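CRISPR-associated endonuclease Cas12b (Alicyclobacillus acidoterrestris, PDB 5U31) cuts DNA as an RNA-guided CRISPR effector nuclease, using a metal-dependent RuvC domain after recognising a protospacer adjacent motif beside the target. Local coordinates at residues Asp992-Gln997 with Arg1021-Tyr1026; Val1007-Val1012 with Glu1041-Gly1045; Gly1036-Glu1041 with Asn1087-Arg1093. The protein carries 3 engineered substitutions. Residue numbers count along the deposited sequence, not the author numbering.

Contact 1. Residues Asp992-Gln997 with Arg1021-Tyr1026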
loop_
_atom_site.group_PDB
_atom_site.type_symbol
_atom_site.label_atom_id
_atom_site.label_comp_id
_atom_site.label_asym_id
_atom_site.label_seq_id
_atom_site.Cartn_x
_atom_site.Cartn_y
_atom_site.Cartn_z
ATOM N N ASP A 992 0.184 0.997 29.092
ATOM C CA ASP A 992 0.908 -0.177 28.608
ATOM C C ASP A 992 -0.054 -1.345 28.389
ATOM O O ASP A 992 0.086 -2.425 28.963
ATOM C CB ASP A 992 2.031 -0.569 29.571
ATOM C CG ASP A 992 3.168 -1.289 28.877
ATOM O OD1 ASP A 992 4.322 -1.153 29.333
ATOM O OD2 ASP A 992 2.914 -1.973 27.863
ATOM N N PHE A 993 -1.053 -1.097 27.553
ATOM C CA PHE A 993 -2.123 -2.063 27.366
ATOM C C PHE A 993 -1.615 -3.319 26.671
ATOM O O PHE A 993 -0.796 -3.257 25.749
ATOM C CB PHE A 993 -3.252 -1.435 26.553
ATOM C CG PHE A 993 -4.312 -2.404 26.116
ATOM C CD1 PHE A 993 -5.406 -2.662 26.922
ATOM C CD2 PHE A 993 -4.231 -3.034 24.884
ATOM C CE1 PHE A 993 -6.390 -3.540 26.516
ATOM C CE2 PHE A 993 -5.209 -3.916 24.475
ATOM C CZ PHE A 993 -6.290 -4.168 25.290
ATOM N N ASP A 994 -2.115 -4.466 27.121
ATOM C CA ASP A 994 -1.924 -5.731 26.430
ATOM C C ASP A 994 -3.282 -6.387 26.232
ATOM O O ASP A 994 -4.143 -6.322 27.117
ATOM C CB ASP A 994 -0.994 -6.664 27.211
ATOM C CG ASP A 994 -0.424 -7.774 26.346
ATOM O OD1 ASP A 994 0.535 -7.508 25.587
ATOM O OD2 ASP A 994 -0.937 -8.910 26.419
ATOM N N ILE A 995 -3.470 -7.017 25.070
ATOM C CA ILE A 995 -4.723 -7.703 24.779
ATOM C C ILE A 995 -5.074 -8.733 25.846
ATOM O O ILE A 995 -6.258 -9.002 26.073
ATOM C CB ILE A 995 -4.656 -8.355 23.375
ATOM C CG1 ILE A 995 -5.880 -7.974 22.547
ATOM C CG2 ILE A 995 -4.541 -9.869 23.466
ATOM C CD1 ILE A 995 -7.177 -8.395 23.159
ATOM N N SER A 996 -4.076 -9.291 26.538
ATOM C CA SER A 996 -4.320 -10.297 27.564
ATOM C C SER A 996 -5.156 -9.778 28.727
ATOM O O SER A 996 -5.639 -10.590 29.525
ATOM C CB SER A 996 -2.989 -10.825 28.087
ATOM O OG SER A 996 -2.238 -9.779 28.668
ATOM N N GLN A 997 -5.327 -8.461 28.853
ATOM C CA GLN A 997 -6.186 -7.895 29.885
ATOM C C GLN A 997 -7.666 -8.036 29.555
ATOM O O GLN A 997 -8.503 -7.798 30.431
ATOM C CB GLN A 997 -5.857 -6.409 30.088
ATOM C CG GLN A 997 -4.372 -6.100 30.278
ATOM C CD GLN A 997 -4.049 -4.616 30.180
ATOM O OE1 GLN A 997 -4.942 -3.769 30.154
ATOM N NE2 GLN A 997 -2.760 -4.297 30.123
ATOM N N ARG A 1021 4.014 -10.754 28.143
ATOM C CA ARG A 1021 2.997 -10.182 29.018
ATOM C C ARG A 1021 1.914 -11.193 29.373
ATOM O O ARG A 1021 1.487 -11.262 30.530
ATOM C CB ARG A 1021 2.386 -8.947 28.365
ATOM C CG ARG A 1021 3.406 -7.869 28.061
ATOM C CD ARG A 1021 2.781 -6.497 28.150
ATOM N NE ARG A 1021 2.303 -6.212 29.498
ATOM C CZ ARG A 1021 1.488 -5.206 29.795
ATOM N NH1 ARG A 1021 1.060 -4.404 28.833
ATOM N NH2 ARG A 1021 1.096 -5.009 31.045
ATOM N N THR A 1022 1.457 -11.985 28.398
ATOM C CA THR A 1022 0.514 -13.054 28.710
ATOM C C THR A 1022 1.148 -14.078 29.641
ATOM O O THR A 1022 0.494 -14.587 30.558
ATOM C CB THR A 1022 0.023 -13.728 27.425
ATOM O OG1 THR A 1022 -0.610 -12.757 26.580
ATOM C CG2 THR A 1022 -0.975 -14.829 27.742
ATOM N N ALA A 1023 2.432 -14.378 29.433
ATOM C CA ALA A 1023 3.116 -15.318 30.313
ATOM C C ALA A 1023 3.346 -14.730 31.701
ATOM O O ALA A 1023 3.312 -15.465 32.694
ATOM C CB ALA A 1023 4.441 -15.754 29.691
ATOM N N ASP A 1024 3.573 -13.418 31.794
ATOM C CA ASP A 1024 3.839 -12.808 33.094
ATOM C C ASP A 1024 2.624 -12.862 34.004
ATOM O O ASP A 1024 2.771 -12.839 35.231
ATOM C CB ASP A 1024 4.284 -11.357 32.924
ATOM C CG ASP A 1024 5.772 -11.228 32.684
ATOM O OD1 ASP A 1024 6.533 -12.075 33.199
ATOM O OD2 ASP A 1024 6.180 -10.279 31.981
ATOM N N SER A 1025 1.428 -12.934 33.434
ATOM C CA SER A 1025 0.200 -12.847 34.211
ATOM C C SER A 1025 -0.530 -14.172 34.362
ATOM O O SER A 1025 -0.997 -14.487 35.457
ATOM C CB SER A 1025 -0.744 -11.818 33.577
ATOM O OG SER A 1025 -0.073 -10.593 33.330
ATOM N N TYR A 1026 -0.630 -14.971 33.297
ATOM C CA TYR A 1026 -1.516 -16.130 33.292
ATOM C C TYR A 1026 -0.793 -17.461 33.134
ATOM O O TYR A 1026 -1.456 -18.487 32.939
ATOM C CB TYR A 1026 -2.566 -15.981 32.187
ATOM C CG TYR A 1026 -3.393 -14.719 32.287
ATOM C CD1 TYR A 1026 -4.492 -14.648 33.134
ATOM C CD2 TYR A 1026 -3.079 -13.600 31.526
ATOM C CE1 TYR A 1026 -5.250 -13.494 33.227
ATOM C CE2 TYR A 1026 -3.831 -12.443 31.609
ATOM C CZ TYR A 1026 -4.915 -12.395 32.460
ATOM O OH TYR A 1026 -5.661 -11.242 32.542
#
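The charged part of this contact belongs to R1021, which reaches from helix 1019-1026 across to the chain leaving helix 977-990. D992 ends that helix in a Schellman motif, with positive phi. Its OD2 forms a salt bridge with R1021 NH1 at 3.2 Å, but OD2 sits off the plane of the guanidinium, so no N-H is aimed at it and the attraction is one of charge. The exact place of NH1 is uncertain, because the model brings it too close to the D992 backbone. D994 CB lies over one face of the same guanidinium, 3.5 Å from NH1.

Within the loop the hydrogen bonds are local. D994 OD2 accepts from S996 N at 3.2 Å, closing an Asx turn, and from S996 OG at 2.7 Å, while Q997 N bonds to D994 O at 3.0 Å over the short 3-10 turn 995-997. Outside the two segments, R1080 NE donates to Q997 O.

Van der Waals packing fills the remainder. S996, buried and pointing at the helix, sets its CB 3.4 Å from T1022 OG1, whose hydroxyl bonds to T1018 O in its own helix. The same CB lies 4.0 Å from Y1026 CE2.

The arrangement is a domain junction: an Asx turn following a Schellman-capped helix carries the chain from RuvC-III into Nuc-II, against a Nuc-II helix.

Contact 2. Residues Val1007-Val1012 with Glu1041-Gly1045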
loop_
_atom_site.group_PDB
_atom_site.type_symbol
_atom_site.label_atom_id
_atom_site.label_comp_id
_atom_site.label_asym_id
_atom_site.label_seq_id
_atom_site.Cartn_x
_atom_site.Cartn_y
_atom_site.Cartn_z
ATOM N N VAL A 1007 -5.404 -30.428 35.006
ATOM C CA VAL A 1007 -4.374 -29.776 35.807
ATOM C C VAL A 1007 -4.382 -30.370 37.209
ATOM O O VAL A 1007 -3.434 -31.056 37.612
ATOM C CB VAL A 1007 -4.570 -28.249 35.843
ATOM C CG1 VAL A 1007 -3.639 -27.620 36.861
ATOM C CG2 VAL A 1007 -4.316 -27.652 34.471
ATOM N N ASP A 1008 -5.450 -30.118 37.956
ATOM C CA ASP A 1008 -5.601 -30.625 39.314
ATOM C C ASP A 1008 -6.776 -31.588 39.405
ATOM O O ASP A 1008 -7.544 -31.575 40.368
ATOM C CB ASP A 1008 -5.760 -29.476 40.305
ATOM C CG ASP A 1008 -4.427 -28.960 40.814
ATOM O OD1 ASP A 1008 -4.185 -29.038 42.038
ATOM O OD2 ASP A 1008 -3.611 -28.503 39.986
ATOM N N GLY A 1009 -6.924 -32.441 38.391
ATOM C CA GLY A 1009 -7.973 -33.430 38.360
ATOM C C GLY A 1009 -9.246 -32.995 37.666
ATOM O O GLY A 1009 -10.070 -33.851 37.325
ATOM N N GLU A 1010 -9.433 -31.697 37.446
ATOM C CA GLU A 1010 -10.633 -31.182 36.808
ATOM C C GLU A 1010 -10.310 -30.624 35.428
ATOM O O GLU A 1010 -9.169 -30.255 35.125
ATOM C CB GLU A 1010 -11.298 -30.101 37.670
ATOM C CG GLU A 1010 -10.478 -28.835 37.862
ATOM C CD GLU A 1010 -11.265 -27.740 38.561
ATOM O OE1 GLU A 1010 -10.787 -27.218 39.591
ATOM O OE2 GLU A 1010 -12.370 -27.408 38.080
ATOM N N LEU A 1011 -11.339 -30.581 34.584
ATOM C CA LEU A 1011 -11.222 -30.003 33.252
ATOM C C LEU A 1011 -11.255 -28.486 33.363
ATOM O O LEU A 1011 -12.216 -27.914 33.886
ATOM C CB LEU A 1011 -12.341 -30.506 32.343
ATOM C CG LEU A 1011 -12.059 -31.800 31.578
ATOM C CD1 LEU A 1011 -13.254 -32.191 30.714
ATOM C CD2 LEU A 1011 -10.794 -31.660 30.735
ATOM N N VAL A 1012 -10.200 -27.837 32.877
ATOM C CA VAL A 1012 -10.042 -26.396 32.980
ATOM C C VAL A 1012 -9.513 -25.872 31.653
ATOM O O VAL A 1012 -9.108 -26.633 30.773
ATOM C CB VAL A 1012 -9.098 -25.999 34.134
ATOM C CG1 VAL A 1012 -9.775 -26.223 35.474
ATOM C CG2 VAL A 1012 -7.814 -26.798 34.048
ATOM N N GLU A 1041 -10.515 -17.798 37.669
ATOM C CA GLU A 1041 -9.105 -18.168 37.686
ATOM C C GLU A 1041 -8.772 -19.069 38.870
ATOM O O GLU A 1041 -9.340 -18.940 39.958
ATOM C CB GLU A 1041 -8.217 -16.922 37.745
ATOM C CG GLU A 1041 -8.490 -15.887 36.667
ATOM C CD GLU A 1041 -7.744 -14.585 36.909
ATOM O OE1 GLU A 1041 -7.495 -14.256 38.089
ATOM O OE2 GLU A 1041 -7.400 -13.896 35.922
ATOM N N ARG A 1042 -7.833 -19.983 38.643
ATOM C CA ARG A 1042 -7.207 -20.793 39.683
ATOM C C ARG A 1042 -5.715 -20.462 39.735
ATOM O O ARG A 1042 -5.252 -19.496 39.122
ATOM C CB ARG A 1042 -7.447 -22.284 39.440
ATOM C CG ARG A 1042 -8.766 -22.790 39.982
ATOM C CD ARG A 1042 -8.646 -24.191 40.574
ATOM N NE ARG A 1042 -8.619 -25.253 39.568
ATOM C CZ ARG A 1042 -7.512 -25.826 39.107
ATOM N NH1 ARG A 1042 -7.591 -26.789 38.198
ATOM N NH2 ARG A 1042 -6.324 -25.439 39.551
ATOM N N GLU A 1043 -4.954 -21.276 40.469
ATOM C CA GLU A 1043 -3.542 -20.997 40.721
ATOM C C GLU A 1043 -2.714 -22.286 40.703
ATOM O O GLU A 1043 -2.033 -22.635 41.662
ATOM C CB GLU A 1043 -3.364 -20.274 42.055
ATOM C CG GLU A 1043 -3.930 -18.869 42.089
ATOM C CD GLU A 1043 -3.974 -18.297 43.489
ATOM O OE1 GLU A 1043 -3.615 -19.020 44.441
ATOM O OE2 GLU A 1043 -4.371 -17.121 43.637
ATOM N N ARG A 1044 -2.754 -23.009 39.585
ATOM C CA ARG A 1044 -1.959 -24.229 39.469
ATOM C C ARG A 1044 -1.217 -24.388 38.148
ATOM O O ARG A 1044 -0.313 -25.228 38.081
ATOM C CB ARG A 1044 -2.837 -25.467 39.693
ATOM C CG ARG A 1044 -3.429 -25.560 41.091
ATOM C CD ARG A 1044 -2.349 -25.706 42.151
ATOM N NE ARG A 1044 -2.715 -25.008 43.380
ATOM C CZ ARG A 1044 -3.406 -25.554 44.375
ATOM N NH1 ARG A 1044 -3.695 -24.838 45.453
ATOM N NH2 ARG A 1044 -3.805 -26.818 44.294
ATOM N N GLY A 1045 -1.544 -23.632 37.103
ATOM C CA GLY A 1045 -0.830 -23.725 35.840
ATOM C C GLY A 1045 -0.993 -25.048 35.113
ATOM O O GLY A 1045 -0.744 -25.146 33.910
#
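The two segments face each other without any backbone pairing: the CA atoms of V1007 and G1045 are 7.0 Å apart, those of V1012 and R1042 9.2 Å. Residues 1007-1010 connect the antiparallel strands 999-1006 and 1011-1015 of the Nuc-II sheet in a beta-hairpin, V1012 already lies in the second strand, and 1041-1045 is the chain running out of strand 1038-1041. At the phi of 92° and psi of -16° found for G1009, a side chain would collide with the carbonyl oxygen of D1008, which favours glycine.

Side chains therefore bridge the gap, and two salt bridges cross it. R1042 points into the hairpin, and its NE donates to E1010 OE1 at 2.9 Å. Its guanidinium also packs on aliphatic groups, with NH1 3.5 Å from V1012 CG1 and 4.1 Å from V1007 CB. Y1032 of strand 1031-1032 touches E1010, V1012 and R1042, and so backs this cluster.

Nearer the surface, V1007 CG1 meets R1044 CB at 3.6 Å. R1044 is also held by D1008, in the second salt bridge: R1044 NH2 donates to D1008 OD1 at 3.2 Å with an N-H...O angle of 148°.

Contact 3. Residues Gly1036-Glu1041 with Asn1087-Arg1093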
loop_
_atom_site.group_PDB
_atom_site.type_symbol
_atom_site.label_atom_id
_atom_site.label_comp_id
_atom_site.label_asym_id
_atom_site.label_seq_id
_atom_site.Cartn_x
_atom_site.Cartn_y
_atom_site.Cartn_z
ATOM N N GLY A 1036 -20.066 -23.339 31.811
ATOM C CA GLY A 1036 -19.553 -23.296 30.459
ATOM C C GLY A 1036 -19.516 -21.922 29.830
ATOM O O GLY A 1036 -19.026 -21.791 28.702
ATOM N N VAL A 1037 -20.010 -20.895 30.523
ATOM C CA VAL A 1037 -20.072 -19.542 29.992
ATOM C C VAL A 1037 -19.177 -18.582 30.765
ATOM O O VAL A 1037 -18.483 -17.758 30.164
ATOM C CB VAL A 1037 -21.531 -19.026 29.957
ATOM C CG1 VAL A 1037 -22.179 -19.140 31.326
ATOM C CG2 VAL A 1037 -21.589 -17.595 29.479
ATOM N N THR A 1038 -19.149 -18.687 32.094
ATOM C CA THR A 1038 -18.446 -17.737 32.948
ATOM C C THR A 1038 -17.305 -18.437 33.671
ATOM O O THR A 1038 -17.541 -19.310 34.512
ATOM C CB THR A 1038 -19.402 -17.104 33.954
ATOM O OG1 THR A 1038 -20.424 -16.390 33.247
ATOM C CG2 THR A 1038 -18.653 -16.155 34.870
ATOM N N TYR A 1039 -16.077 -18.021 33.378
ATOM C CA TYR A 1039 -14.876 -18.682 33.862
ATOM C C TYR A 1039 -14.222 -17.875 34.981
ATOM O O TYR A 1039 -14.354 -16.649 35.050
ATOM C CB TYR A 1039 -13.893 -18.907 32.704
ATOM C CG TYR A 1039 -14.408 -19.917 31.695
ATOM C CD1 TYR A 1039 -13.884 -21.201 31.632
ATOM C CD2 TYR A 1039 -15.449 -19.597 30.830
ATOM C CE1 TYR A 1039 -14.363 -22.128 30.719
ATOM C CE2 TYR A 1039 -15.939 -20.519 29.921
ATOM C CZ TYR A 1039 -15.394 -21.784 29.872
ATOM O OH TYR A 1039 -15.874 -22.707 28.970
ATOM N N TYR A 1040 -13.524 -18.591 35.870
ATOM C CA TYR A 1040 -12.843 -18.017 37.023
ATOM C C TYR A 1040 -11.435 -18.593 37.125
ATOM O O TYR A 1040 -11.192 -19.739 36.740
ATOM C CB TYR A 1040 -13.610 -18.295 38.324
ATOM C CG TYR A 1040 -15.087 -18.004 38.236
ATOM C CD1 TYR A 1040 -15.579 -16.739 38.508
ATOM C CD2 TYR A 1040 -15.989 -18.995 37.879
ATOM C CE1 TYR A 1040 -16.927 -16.466 38.426
ATOM C CE2 TYR A 1040 -17.339 -18.732 37.795
ATOM C CZ TYR A 1040 -17.804 -17.465 38.070
ATOM O OH TYR A 1040 -19.152 -17.189 37.992
ATOM N N GLU A 1041 -10.515 -17.798 37.669
ATOM C CA GLU A 1041 -9.105 -18.168 37.686
ATOM C C GLU A 1041 -8.772 -19.069 38.870
ATOM O O GLU A 1041 -9.340 -18.940 39.958
ATOM C CB GLU A 1041 -8.217 -16.922 37.745
ATOM C CG GLU A 1041 -8.490 -15.887 36.667
ATOM C CD GLU A 1041 -7.744 -14.585 36.909
ATOM O OE1 GLU A 1041 -7.495 -14.256 38.089
ATOM O OE2 GLU A 1041 -7.400 -13.896 35.922
ATOM N N ASN A 1087 -21.512 -9.060 32.779
ATOM C CA ASN A 1087 -21.153 -10.266 33.519
ATOM C C ASN A 1087 -20.175 -9.958 34.649
ATOM O O ASN A 1087 -19.272 -10.743 34.944
ATOM C CB ASN A 1087 -20.593 -11.341 32.593
ATOM C CG ASN A 1087 -20.793 -12.727 33.145
ATOM O OD1 ASN A 1087 -21.620 -12.932 34.031
ATOM N ND2 ASN A 1087 -20.038 -13.687 32.633
ATOM N N ARG A 1088 -20.370 -8.804 35.295
ATOM C CA ARG A 1088 -19.527 -8.342 36.405
ATOM C C ARG A 1088 -18.043 -8.407 36.063
ATOM O O ARG A 1088 -17.197 -8.582 36.943
ATOM C CB ARG A 1088 -19.812 -9.123 37.686
ATOM C CG ARG A 1088 -20.900 -8.507 38.542
ATOM C CD ARG A 1088 -20.880 -9.096 39.939
ATOM N NE ARG A 1088 -19.587 -8.899 40.586
ATOM C CZ ARG A 1088 -19.362 -8.026 41.562
ATOM N NH1 ARG A 1088 -18.151 -7.914 42.091
ATOM N NH2 ARG A 1088 -20.351 -7.272 42.019
ATOM N N GLY A 1089 -17.716 -8.263 34.781
ATOM C CA GLY A 1089 -16.335 -8.315 34.356
ATOM C C GLY A 1089 -15.660 -9.652 34.534
ATOM O O GLY A 1089 -14.431 -9.711 34.526
ATOM N N ASN A 1090 -16.424 -10.728 34.711
ATOM C CA ASN A 1090 -15.847 -12.060 34.764
ATOM C C ASN A 1090 -15.469 -12.531 33.362
ATOM O O ASN A 1090 -15.998 -12.052 32.355
ATOM C CB ASN A 1090 -16.823 -13.055 35.396
ATOM C CG ASN A 1090 -16.968 -12.870 36.894
ATOM O OD1 ASN A 1090 -16.019 -13.079 37.651
ATOM N ND2 ASN A 1090 -18.168 -12.501 37.333
ATOM N N TRP A 1091 -14.538 -13.482 33.307
ATOM C CA TRP A 1091 -14.145 -14.075 32.033
ATOM C C TRP A 1091 -15.317 -14.845 31.442
ATOM O O TRP A 1091 -15.855 -15.757 32.078
ATOM C CB TRP A 1091 -12.943 -14.993 32.218
ATOM C CG TRP A 1091 -11.678 -14.262 32.443
ATOM C CD1 TRP A 1091 -11.048 -14.063 33.631
ATOM C CD2 TRP A 1091 -10.881 -13.610 31.450
ATOM N NE1 TRP A 1091 -9.901 -13.333 33.441
ATOM C CE2 TRP A 1091 -9.777 -13.044 32.108
ATOM C CE3 TRP A 1091 -10.995 -13.454 30.065
ATOM C CZ2 TRP A 1091 -8.792 -12.334 31.430
ATOM C CZ3 TRP A 1091 -10.019 -12.751 29.394
ATOM C CH2 TRP A 1091 -8.932 -12.197 30.076
ATOM N N THR A 1092 -15.709 -14.480 30.226
ATOM C CA THR A 1092 -16.872 -15.051 29.570
ATOM C C THR A 1092 -16.461 -15.571 28.201
ATOM O O THR A 1092 -15.573 -15.013 27.552
ATOM C CB THR A 1092 -18.006 -14.006 29.431
ATOM O OG1 THR A 1092 -18.276 -13.417 30.708
ATOM C CG2 THR A 1092 -19.281 -14.643 28.908
ATOM N N ARG A 1093 -17.095 -16.661 27.779
ATOM C CA ARG A 1093 -16.875 -17.167 26.432
ATOM C C ARG A 1093 -17.256 -16.105 25.414
ATOM O O ARG A 1093 -18.231 -15.373 25.596
ATOM C CB ARG A 1093 -17.691 -18.433 26.196
ATOM C CG ARG A 1093 -16.871 -19.622 25.738
ATOM C CD ARG A 1093 -17.536 -20.325 24.573
ATOM N NE ARG A 1093 -18.969 -20.501 24.786
ATOM C CZ ARG A 1093 -19.507 -21.527 25.437
ATOM N NH1 ARG A 1093 -20.824 -21.608 25.583
ATOM N NH2 ARG A 1093 -18.725 -22.470 25.948
#
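W1091 lays its side chain beside Y1039 on the same face of the sheet, with W1091 CB 4.1 Å from Y1039 CB, and Y1039 O lies at the edge of the indole, close to its plane. L1078 of strand 1076-1079 and F1031 touch both residues, and F1031 meets the W1091 ring edge-to-face. E1041 reaches the same indole, OE2 lying 3.6 Å from W1091 NE1, while its OE1 is held in a salt bridge by K1029.

The backbones run antiparallel at an angle of 142°, with the strand axes 4.6 Å apart at their closest. Y1039 N donates to W1091 O at 2.6 Å and R1093 N to V1037 O at 3.0 Å. These bonds flank the non-hydrogen-bonded pair T1038-T1092, where the CA atoms are 4.6 Å apart and CA-H...O contacts fill in: T1092 CA to V1037 O at 3.2 Å, T1038 CA to W1091 O at 3.4 Å.

On the face carrying T1038 and T1092, N1087 ties both strands together. Its ND2 donates to T1038 OG1 at 2.8 Å and to T1092 OG1 at 2.6 Å, so one amide spans the pair. The turn leading into the strand is closed by N1090 N bonding to N1087 O at 2.9 Å, and N1090 CB packs on T1038 CG2 at 3.6 Å. T1092 packs on F1097 and N1087 on M1100 of helix 1094-1113.

R1093 holds the N-cap position of that helix and pairs with E1096. The whole is an antiparallel strand pair within the Nuc-II sheet, passing directly into the C-terminal helix that packs on it.

Overall arrangement
All three contacts lie in Nuc-II, contact 1 also reaching into RuvC-III. Contacts 2 and 3 share E1041, their centres about 15 Å apart: contact 3 pairs strand 1038-1041 within the sheet, and contact 2 joins the chain leaving it to the hairpin at one sheet edge. Contact 1 lies about 17 Å from contact 3, centre to centre, and touches it: Y1026 OH is 3.5 Å from W1091 CZ2, and S996 O 3.7 Å from W1091 CH2. The F993 side chain is about 12 Å from that of A849, an engineered active-site position of RuvC. Nucleic acid comes within about 7 Å of contacts 1 and 3, nearest atoms, but about 19 Å of contact 2.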